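Local coordinates for concanavalin B (Canavalia ensiformis, PDB 6CAF), which may act as a carbohydrate-binding protein of jack bean seeds, built on the barrel fold of the glycosyl hydrolase family 18 chitinases, at residues Glu31-Trp36 / Ile55-Phe60; Gly101-Leu106 / Ala147-His152; Leu247-Pro252 / Ala285-Trp290. All blocks are in the same frame, centred on the assembly; numbering follows the deposited sequence.

Contact 1. Residues Glu31-Trp36 / Ile55-Phe60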
loop_
_atom_site.group_PDB
_atom_site.type_symbol
_atom_site.label_atom_id
_atom_site.label_comp_id
_atom_site.label_asym_id
_atom_site.label_seq_id
_atom_site.Cartn_x
_atom_site.Cartn_y
_atom_site.Cartn_z
ATOM N N GLU A 31 4.901 -8.238 9.344
ATOM C CA GLU A 31 4.016 -8.579 8.236
ATOM C C GLU A 31 4.563 -7.914 6.982
ATOM O O GLU A 31 5.040 -6.792 7.067
ATOM C CB GLU A 31 2.582 -8.110 8.529
ATOM C CG GLU A 31 1.947 -8.825 9.722
ATOM C CD GLU A 31 0.546 -8.317 10.089
ATOM O OE1 GLU A 31 0.157 -7.199 9.691
ATOM O OE2 GLU A 31 -0.148 -9.052 10.802
ATOM N N ILE A 32 4.421 -8.570 5.832
ATOM C CA ILE A 32 4.938 -8.024 4.598
ATOM C C ILE A 32 3.792 -7.775 3.618
ATOM O O ILE A 32 2.975 -8.662 3.341
ATOM C CB ILE A 32 5.975 -8.971 3.961
ATOM C CG1 ILE A 32 7.069 -9.307 4.971
ATOM C CG2 ILE A 32 6.541 -8.343 2.691
ATOM C CD1 ILE A 32 8.135 -10.256 4.436
ATOM N N ALA A 33 3.774 -6.568 3.070
ATOM C CA ALA A 33 2.850 -6.209 2.008
ATOM C C ALA A 33 3.647 -6.078 0.702
ATOM O O ALA A 33 4.856 -5.807 0.730
ATOM C CB ALA A 33 2.204 -4.863 2.334
ATOM N N VAL A 34 2.952 -6.225 -0.422
ATOM C CA VAL A 34 3.606 -6.088 -1.706
ATOM C C VAL A 34 2.654 -5.479 -2.716
ATOM O O VAL A 34 1.443 -5.722 -2.669
ATOM C CB VAL A 34 4.126 -7.451 -2.195
ATOM C CG1 VAL A 34 2.994 -8.407 -2.542
ATOM C CG2 VAL A 34 5.107 -7.325 -3.351
ATOM N N TYR A 35 3.218 -4.692 -3.623
ATOM C CA TYR A 35 2.492 -4.134 -4.752
ATOM C C TYR A 35 2.515 -5.092 -5.935
ATOM O O TYR A 35 3.566 -5.598 -6.336
ATOM C CB TYR A 35 3.081 -2.805 -5.167
ATOM C CG TYR A 35 2.887 -1.679 -4.180
ATOM C CD1 TYR A 35 3.738 -1.515 -3.098
ATOM C CD2 TYR A 35 1.856 -0.787 -4.324
ATOM C CE1 TYR A 35 3.582 -0.483 -2.195
ATOM C CE2 TYR A 35 1.704 0.255 -3.437
ATOM C CZ TYR A 35 2.540 0.420 -2.385
ATOM O OH TYR A 35 2.341 1.490 -1.528
ATOM N N TRP A 36 1.333 -5.294 -6.501
ATOM C CA TRP A 36 1.121 -6.172 -7.638
ATOM C C TRP A 36 0.229 -5.505 -8.656
ATOM O O TRP A 36 -0.780 -4.927 -8.289
ATOM C CB TRP A 36 0.481 -7.485 -7.166
ATOM C CG TRP A 36 0.203 -8.432 -8.288
ATOM C CD1 TRP A 36 1.054 -9.400 -8.758
ATOM C CD2 TRP A 36 -0.959 -8.456 -9.135
ATOM N NE1 TRP A 36 0.486 -10.015 -9.854
ATOM C CE2 TRP A 36 -0.737 -9.438 -10.108
ATOM C CE3 TRP A 36 -2.177 -7.778 -9.142
ATOM C CZ2 TRP A 36 -1.672 -9.726 -11.089
ATOM C CZ3 TRP A 36 -3.082 -8.047 -10.112
ATOM C CH2 TRP A 36 -2.842 -9.013 -11.065
ATOM N N ILE A 55 -0.436 -8.877 2.888
ATOM C CA ILE A 55 -1.208 -7.872 2.178
ATOM C C ILE A 55 -0.677 -7.794 0.744
ATOM O O ILE A 55 0.530 -7.708 0.546
ATOM C CB ILE A 55 -1.074 -6.494 2.855
ATOM C CG1 ILE A 55 -1.673 -6.510 4.260
ATOM C CG2 ILE A 55 -1.666 -5.418 1.973
ATOM C CD1 ILE A 55 -1.321 -5.294 5.086
ATOM N N VAL A 56 -1.600 -7.772 -0.212
ATOM C CA VAL A 56 -1.261 -7.476 -1.595
ATOM C C VAL A 56 -2.079 -6.262 -2.017
ATOM O O VAL A 56 -3.311 -6.241 -1.879
ATOM C CB VAL A 56 -1.551 -8.674 -2.521
ATOM C CG1 VAL A 56 -1.276 -8.328 -3.964
ATOM C CG2 VAL A 56 -0.731 -9.862 -2.095
ATOM N N PHE A 57 -1.387 -5.264 -2.546
ATOM C CA PHE A 57 -2.019 -4.075 -3.108
ATOM C C PHE A 57 -2.180 -4.262 -4.615
ATOM O O PHE A 57 -1.175 -4.317 -5.343
ATOM C CB PHE A 57 -1.152 -2.826 -2.921
ATOM C CG PHE A 57 -0.770 -2.502 -1.512
ATOM C CD1 PHE A 57 -1.718 -2.210 -0.551
ATOM C CD2 PHE A 57 0.562 -2.419 -1.166
ATOM C CE1 PHE A 57 -1.327 -1.844 0.715
ATOM C CE2 PHE A 57 0.942 -2.029 0.093
ATOM C CZ PHE A 57 0.001 -1.764 1.053
ATOM N N ILE A 58 -3.416 -4.368 -5.107
ATOM C CA ILE A 58 -3.671 -4.373 -6.546
ATOM C C ILE A 58 -3.524 -2.939 -7.041
ATOM O O ILE A 58 -4.251 -2.034 -6.583
ATOM C CB ILE A 58 -5.057 -4.936 -6.889
ATOM C CG1 ILE A 58 -5.135 -6.410 -6.457
ATOM C CG2 ILE A 58 -5.341 -4.769 -8.352
ATOM C CD1 ILE A 58 -6.470 -7.058 -6.672
ATOM N N SER A 59 -2.559 -2.742 -7.941
ATOM C CA SER A 59 -2.005 -1.423 -8.206
ATOM C C SER A 59 -2.015 -1.105 -9.695
ATOM O O SER A 59 -1.353 -1.815 -10.451
ATOM C CB SER A 59 -0.574 -1.412 -7.683
ATOM O OG SER A 59 -0.547 -1.740 -6.286
ATOM N N PHE A 60 -2.725 -0.089 -10.172
ATOM C CA PHE A 60 -3.405 0.962 -9.443
ATOM C C PHE A 60 -4.684 1.368 -10.161
ATOM O O PHE A 60 -4.748 1.312 -11.385
ATOM C CB PHE A 60 -2.555 2.239 -9.402
ATOM C CG PHE A 60 -1.264 2.102 -8.631
ATOM C CD1 PHE A 60 -1.238 2.278 -7.265
ATOM C CD2 PHE A 60 -0.095 1.775 -9.274
ATOM C CE1 PHE A 60 -0.074 2.160 -6.555
ATOM C CE2 PHE A 60 1.085 1.669 -8.572
ATOM C CZ PHE A 60 1.089 1.846 -7.212
#
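The opening beta-alpha-beta crossover of the TIM barrel sets strand 31-36 parallel to strand 55-60, and on its inward side the Tyr-35 phenol meets Phe-57. Phe-57 CD2 sits over the centre of one Tyr-35 face, 3.7 Å from Tyr-35 CZ, in an oblique pair whose ring planes stand 44° apart. Ser-59 OG comes in at the Tyr-35 edge, 3.2 Å from CD2. With OG beside its own backbone N (chi1 -57°), the serine turns back to Phe-57 O at 2.8 Å, approaching from above the carbonyl plane; the same oxygen receives Trp-36 N at 2.9 Å. On the same inward face Ala-33 CB touches Phe-57 CE2 at 3.8 Å. On the outward side Trp-36 CB rests 3.7 Å from Val-56 CG1, facing helix 44-49. Bonds such as Phe-57 N to Val-34 O (2.9 Å) join the backbones, and a cis peptide precedes Phe-60. The chemistry is thus divided: Phe-57 over one face and Ser-59 OG at the edge limit how the phenol can lie, and its hydroxyl, reaching onward into the barrel, is satisfied by Glu-250 and His-152.

Contact 2. Residues Gly101-Leu106 / Ala147-His152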
loop_
_atom_site.group_PDB
_atom_site.type_symbol
_atom_site.label_atom_id
_atom_site.label_comp_id
_atom_site.label_asym_id
_atom_site.label_seq_id
_atom_site.Cartn_x
_atom_site.Cartn_y
_atom_site.Cartn_z
ATOM N N GLY A 101 -5.897 -16.224 3.755
ATOM C CA GLY A 101 -5.546 -15.272 4.777
ATOM C C GLY A 101 -4.773 -14.067 4.300
ATOM O O GLY A 101 -4.245 -13.341 5.109
ATOM N N VAL A 102 -4.685 -13.862 2.992
ATOM C CA VAL A 102 -4.000 -12.700 2.460
ATOM C C VAL A 102 -5.041 -11.600 2.280
ATOM O O VAL A 102 -6.107 -11.823 1.710
ATOM C CB VAL A 102 -3.323 -13.005 1.116
ATOM C CG1 VAL A 102 -2.665 -11.776 0.540
ATOM C CG2 VAL A 102 -2.341 -14.145 1.254
ATOM N N LYS A 103 -4.732 -10.409 2.767
ATOM C CA LYS A 103 -5.615 -9.271 2.562
ATOM C C LYS A 103 -5.310 -8.652 1.208
ATOM O O LYS A 103 -4.157 -8.383 0.916
ATOM C CB LYS A 103 -5.412 -8.256 3.665
ATOM C CG LYS A 103 -5.797 -8.743 5.033
ATOM C CD LYS A 103 -5.672 -7.656 6.063
ATOM C CE LYS A 103 -6.050 -8.158 7.445
ATOM N NZ LYS A 103 -4.887 -8.850 8.019
ATOM N N VAL A 104 -6.337 -8.431 0.397
ATOM C CA VAL A 104 -6.150 -7.866 -0.918
ATOM C C VAL A 104 -6.786 -6.477 -0.906
ATOM O O VAL A 104 -7.985 -6.320 -0.646
ATOM C CB VAL A 104 -6.793 -8.750 -1.985
ATOM C CG1 VAL A 104 -6.616 -8.169 -3.369
ATOM C CG2 VAL A 104 -6.252 -10.173 -1.923
ATOM N N PHE A 105 -5.958 -5.478 -1.162
ATOM C CA PHE A 105 -6.402 -4.100 -1.190
ATOM C C PHE A 105 -6.427 -3.612 -2.635
ATOM O O PHE A 105 -5.669 -4.114 -3.469
ATOM C CB PHE A 105 -5.406 -3.204 -0.450
ATOM C CG PHE A 105 -5.452 -3.216 1.052
ATOM C CD1 PHE A 105 -5.444 -4.326 1.797
ATOM C CD2 PHE A 105 -5.447 -2.022 1.718
ATOM C CE1 PHE A 105 -5.418 -4.277 3.173
ATOM C CE2 PHE A 105 -5.424 -1.959 3.093
ATOM C CZ PHE A 105 -5.365 -3.105 3.827
ATOM N N LEU A 106 -7.259 -2.598 -2.908
ATOM C CA LEU A 106 -7.102 -1.804 -4.112
ATOM C C LEU A 106 -6.295 -0.559 -3.798
ATOM O O LEU A 106 -6.649 0.182 -2.880
ATOM C CB LEU A 106 -8.464 -1.389 -4.689
ATOM C CG LEU A 106 -8.396 -0.584 -5.973
ATOM C CD1 LEU A 106 -7.852 -1.383 -7.133
ATOM C CD2 LEU A 106 -9.765 -0.013 -6.290
ATOM N N ALA A 147 -15.290 -8.395 -2.452
ATOM C CA ALA A 147 -15.234 -7.546 -1.288
ATOM C C ALA A 147 -13.809 -7.499 -0.821
ATOM O O ALA A 147 -13.343 -8.350 -0.070
ATOM C CB ALA A 147 -16.142 -8.033 -0.173
ATOM N N LEU A 148 -13.078 -6.539 -1.336
ATOM C CA LEU A 148 -11.667 -6.389 -1.009
ATOM C C LEU A 148 -11.483 -6.014 0.456
ATOM O O LEU A 148 -12.392 -5.510 1.112
ATOM C CB LEU A 148 -11.003 -5.357 -1.907
ATOM C CG LEU A 148 -11.003 -5.688 -3.403
ATOM C CD1 LEU A 148 -10.223 -4.619 -4.169
ATOM C CD2 LEU A 148 -10.446 -7.052 -3.701
ATOM N N ASP A 149 -10.281 -6.258 0.968
ATOM C CA ASP A 149 -9.992 -6.019 2.358
ATOM C C ASP A 149 -9.662 -4.604 2.704
ATOM O O ASP A 149 -9.621 -4.257 3.885
ATOM C CB ASP A 149 -8.878 -6.938 2.784
ATOM C CG ASP A 149 -9.265 -8.369 2.631
ATOM O OD1 ASP A 149 -10.078 -8.847 3.441
ATOM O OD2 ASP A 149 -8.852 -9.012 1.647
ATOM N N GLY A 150 -9.429 -3.761 1.702
ATOM C CA GLY A 150 -9.133 -2.386 1.992
ATOM C C GLY A 150 -8.862 -1.546 0.769
ATOM O O GLY A 150 -8.771 -2.048 -0.345
ATOM N N ILE A 151 -8.721 -0.244 1.025
ATOM C CA ILE A 151 -8.374 0.749 0.023
ATOM C C ILE A 151 -7.095 1.414 0.509
ATOM O O ILE A 151 -7.014 1.878 1.664
ATOM C CB ILE A 151 -9.472 1.824 -0.155
ATOM C CG1 ILE A 151 -10.803 1.188 -0.552
ATOM C CG2 ILE A 151 -9.027 2.885 -1.143
ATOM C CD1 ILE A 151 -10.857 0.478 -1.881
ATOM N N HIS A 152 -6.100 1.461 -0.397
ATOM C CA HIS A 152 -4.782 1.998 -0.109
ATOM C C HIS A 152 -4.557 3.287 -0.898
ATOM O O HIS A 152 -4.679 3.323 -2.117
ATOM C CB HIS A 152 -3.755 0.957 -0.484
ATOM C CG HIS A 152 -2.346 1.351 -0.279
ATOM N ND1 HIS A 152 -1.849 1.716 0.944
ATOM C CD2 HIS A 152 -1.293 1.314 -1.121
ATOM C CE1 HIS A 152 -0.548 1.905 0.842
ATOM N NE2 HIS A 152 -0.191 1.651 -0.400
#
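Phe-105 lies with one ring face over the backbone of Gly-150, an example of an aromatic ring using a glycine as its floor. Gly-150 CA is 3.8 Å from the ring centroid and only 14° off the ring normal, a CH-pi contact displaced somewhat toward the rim. The phenyl arrives there because CG stands beside the backbone N (chi1 -78°), and the absence of a side chain on Gly-150 allows the ring to settle on bare backbone.

Asp-149 approaches the other strand differently, with its carboxylate turned back on the chain. OD2 accepts Val-104 N at 2.9 Å on its anti side, in a nearly straight bond (168°), while Asp-149 N returns to Val-104 O at 2.8 Å. One residue is therefore gripped at both N and O, once by a side chain and once by backbone. Gln-98 is a second partner of OD2. Parallel backbone bonds follow, with Leu-106 N to Gly-150 O at 3.0 Å and His-152 N to Leu-106 O at 2.8 Å.

Leu-148 slants across Val-104, CD2 to Val-104 CG1 at 4.0 Å, and sets its other branch, CD1, 3.7 Å from Leu-106 CB.

In active family 18 chitinases this strand, the fourth of the barrel, carries the DXXDXDXE signature; Asp-149 keeps its first position and His-152 stands at the second aspartate. Leu-106, Leu-148 and Ile-151 face outward onto helix 120-135. Phe-105 points inward, against Ile-55 of one neighbouring strand and Leu-183 and Ser-185 of another, while the His-152 ring is held by Ser-185 and Tyr-35.

Contact 3. Residues Leu247-Pro252 / Ala285-Trp290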
loop_
_atom_site.group_PDB
_atom_site.type_symbol
_atom_site.label_atom_id
_atom_site.label_comp_id
_atom_site.label_asym_id
_atom_site.label_seq_id
_atom_site.Cartn_x
_atom_site.Cartn_y
_atom_site.Cartn_z
ATOM N N LEU A 247 2.455 1.322 11.736
ATOM C CA LEU A 247 3.472 1.903 10.872
ATOM C C LEU A 247 4.285 0.822 10.189
ATOM O O LEU A 247 4.779 -0.112 10.825
ATOM C CB LEU A 247 4.407 2.811 11.630
ATOM C CG LEU A 247 3.832 4.012 12.305
ATOM C CD1 LEU A 247 4.956 4.816 12.949
ATOM C CD2 LEU A 247 3.070 4.837 11.319
ATOM N N PHE A 248 4.411 0.979 8.878
ATOM C CA PHE A 248 5.202 0.087 8.077
ATOM C C PHE A 248 6.268 0.876 7.341
ATOM O O PHE A 248 6.035 2.044 6.992
ATOM C CB PHE A 248 4.367 -0.582 6.995
ATOM C CG PHE A 248 3.296 -1.507 7.470
ATOM C CD1 PHE A 248 2.126 -1.016 8.016
ATOM C CD2 PHE A 248 3.422 -2.890 7.285
ATOM C CE1 PHE A 248 1.105 -1.869 8.377
ATOM C CE2 PHE A 248 2.407 -3.750 7.675
ATOM C CZ PHE A 248 1.236 -3.220 8.195
ATOM N N LEU A 249 7.401 0.229 7.061
ATOM C CA LEU A 249 8.378 0.798 6.135
ATOM C C LEU A 249 8.096 0.281 4.741
ATOM O O LEU A 249 8.167 -0.937 4.500
ATOM C CB LEU A 249 9.811 0.403 6.478
ATOM C CG LEU A 249 10.315 0.827 7.841
ATOM C CD1 LEU A 249 10.025 -0.262 8.872
ATOM C CD2 LEU A 249 11.819 1.047 7.782
ATOM N N GLU A 250 7.805 1.180 3.799
ATOM C CA GLU A 250 7.729 0.801 2.394
ATOM C C GLU A 250 9.098 1.025 1.775
ATOM O O GLU A 250 9.668 2.115 1.886
ATOM C CB GLU A 250 6.657 1.559 1.625
ATOM C CG GLU A 250 6.602 1.118 0.190
ATOM C CD GLU A 250 5.493 1.758 -0.591
ATOM O OE1 GLU A 250 4.365 1.763 -0.060
ATOM O OE2 GLU A 250 5.712 2.143 -1.761
ATOM N N LEU A 251 9.599 -0.032 1.152
ATOM C CA LEU A 251 10.970 -0.081 0.674
ATOM C C LEU A 251 10.992 -0.663 -0.730
ATOM O O LEU A 251 10.114 -1.450 -1.117
ATOM C CB LEU A 251 11.771 -1.011 1.587
ATOM C CG LEU A 251 11.927 -0.537 3.040
ATOM C CD1 LEU A 251 12.531 -1.640 3.895
ATOM C CD2 LEU A 251 12.718 0.743 3.071
ATOM N N PRO A 252 12.030 -0.319 -1.491
ATOM C CA PRO A 252 12.190 -0.942 -2.797
ATOM C C PRO A 252 12.779 -2.332 -2.649
ATOM O O PRO A 252 13.663 -2.545 -1.825
ATOM C CB PRO A 252 13.175 -0.014 -3.507
ATOM C CG PRO A 252 13.947 0.626 -2.426
ATOM C CD PRO A 252 13.096 0.654 -1.202
ATOM N N ALA A 285 4.704 -2.429 12.432
ATOM C CA ALA A 285 3.865 -3.491 11.941
ATOM C C ALA A 285 4.529 -4.370 10.887
ATOM O O ALA A 285 4.136 -5.528 10.687
ATOM C CB ALA A 285 2.582 -2.909 11.370
ATOM N N GLY A 286 5.507 -3.828 10.166
ATOM C CA GLY A 286 6.114 -4.608 9.096
ATOM C C GLY A 286 6.625 -3.728 7.987
ATOM O O GLY A 286 6.968 -2.547 8.186
ATOM N N ILE A 287 6.696 -4.331 6.807
ATOM C CA ILE A 287 7.256 -3.670 5.666
ATOM C C ILE A 287 6.354 -3.871 4.456
ATOM O O ILE A 287 5.573 -4.833 4.401
ATOM C CB ILE A 287 8.674 -4.165 5.340
ATOM C CG1 ILE A 287 8.697 -5.607 4.932
ATOM C CG2 ILE A 287 9.627 -3.906 6.510
ATOM C CD1 ILE A 287 10.062 -6.101 4.464
ATOM N N ALA A 288 6.462 -2.953 3.499
ATOM C CA ALA A 288 5.874 -3.131 2.188
ATOM C C ALA A 288 6.964 -3.070 1.151
ATOM O O ALA A 288 7.909 -2.306 1.294
ATOM C CB ALA A 288 4.834 -2.053 1.877
ATOM N N LEU A 289 6.811 -3.869 0.103
ATOM C CA LEU A 289 7.805 -3.926 -0.957
ATOM C C LEU A 289 7.238 -3.445 -2.293
ATOM O O LEU A 289 6.236 -3.982 -2.808
ATOM C CB LEU A 289 8.350 -5.337 -1.098
ATOM C CG LEU A 289 9.114 -5.828 0.129
ATOM C CD1 LEU A 289 9.459 -7.305 0.025
ATOM C CD2 LEU A 289 10.347 -5.011 0.369
ATOM N N TRP A 290 7.925 -2.429 -2.828
ATOM C CA TRP A 290 7.727 -1.971 -4.187
ATOM C C TRP A 290 8.788 -2.687 -5.028
ATOM O O TRP A 290 9.975 -2.371 -4.868
ATOM C CB TRP A 290 7.903 -0.439 -4.287
ATOM C CG TRP A 290 7.815 0.020 -5.694
ATOM C CD1 TRP A 290 8.843 0.409 -6.474
ATOM C CD2 TRP A 290 6.654 -0.004 -6.523
ATOM N NE1 TRP A 290 8.390 0.644 -7.777
ATOM C CE2 TRP A 290 7.037 0.430 -7.813
ATOM C CE3 TRP A 290 5.298 -0.246 -6.282
ATOM C CZ2 TRP A 290 6.121 0.539 -8.874
ATOM C CZ3 TRP A 290 4.387 -0.132 -7.344
ATOM C CH2 TRP A 290 4.793 0.261 -8.614
#
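The Phe-248 ring carries the Ala-285 methyl on one face: Ala-285 CB lies 3.6 Å from the ring centroid, 18° off the normal and shifted toward the rim that bears CE1 and CZ. At the edge, near the ring plane, Ile-287 N approaches Phe-248 CD2 to 3.6 Å. Beyond the two strands, Phe-210 stacks with this ring and Tyr-208 meets it edge-to-face, making Phe-248 part of an aromatic cluster near the N-terminal ends of the strands. A second flat group, the Trp-290 indole, swings away from strand 247-252, because CG is anti to the backbone N (chi1 175°), and meets Tyr-35 edge-to-face.

Between these rings Glu-250 runs alongside Ala-288, its CG 4.0 Å from Ala-288 CB, and extends into the barrel. Its two carboxylate oxygens have separate partners, OE1 the hydroxyl of Tyr-35 and OE2 that of Tyr-214.

The backbones pair in parallel. Ala-285 N bonds to Leu-247 O at 2.8 Å, and Gly-286 O accepts Leu-249 N. Ala-288 N then reaches Leu-249 O at 2.8 Å from 35° above the carbonyl plane, whereas Leu-251 N meets Ala-288 O, also at 2.8 Å, nearly along the C=O axis. Leu-249 O also receives a CA-H...O contact from Ile-287 CA at 3.1 Å.

On the outer side Leu-249 packs against helix 227-239, and Leu-251 and Leu-289 against Tyr-300 of helix 300-308. The chemistry implies a change of character along the barrel interior. Near the start of the strands the inward side is apolar and aromatic; farther along, the buried Glu-250 carboxylate is held by two phenolic hydroxyls.

All three contacts are parallel strand pairs of one barrel, and contact 1 is the piece that touches both others. Strand 55-60 neighbours strand 103-106, with Ile-58 N to Phe-105 O at 2.8 Å, and strand 31-36 neighbours strand 285-290, with Ala-33 O to Leu-289 N at 2.8 Å, which closes the barrel. Inside, Tyr-35 OH joins the set: it lies 2.8 Å from His-152 NE2 of contact 2 and 2.5 Å from Glu-250 OE1 of contact 3. Contacts 2 and 3 do not touch: their nearest atoms are about 5 Å apart and their centres about 16 Å. The bridging tyrosine thus links them through the region where family 18 chitinases have their active site.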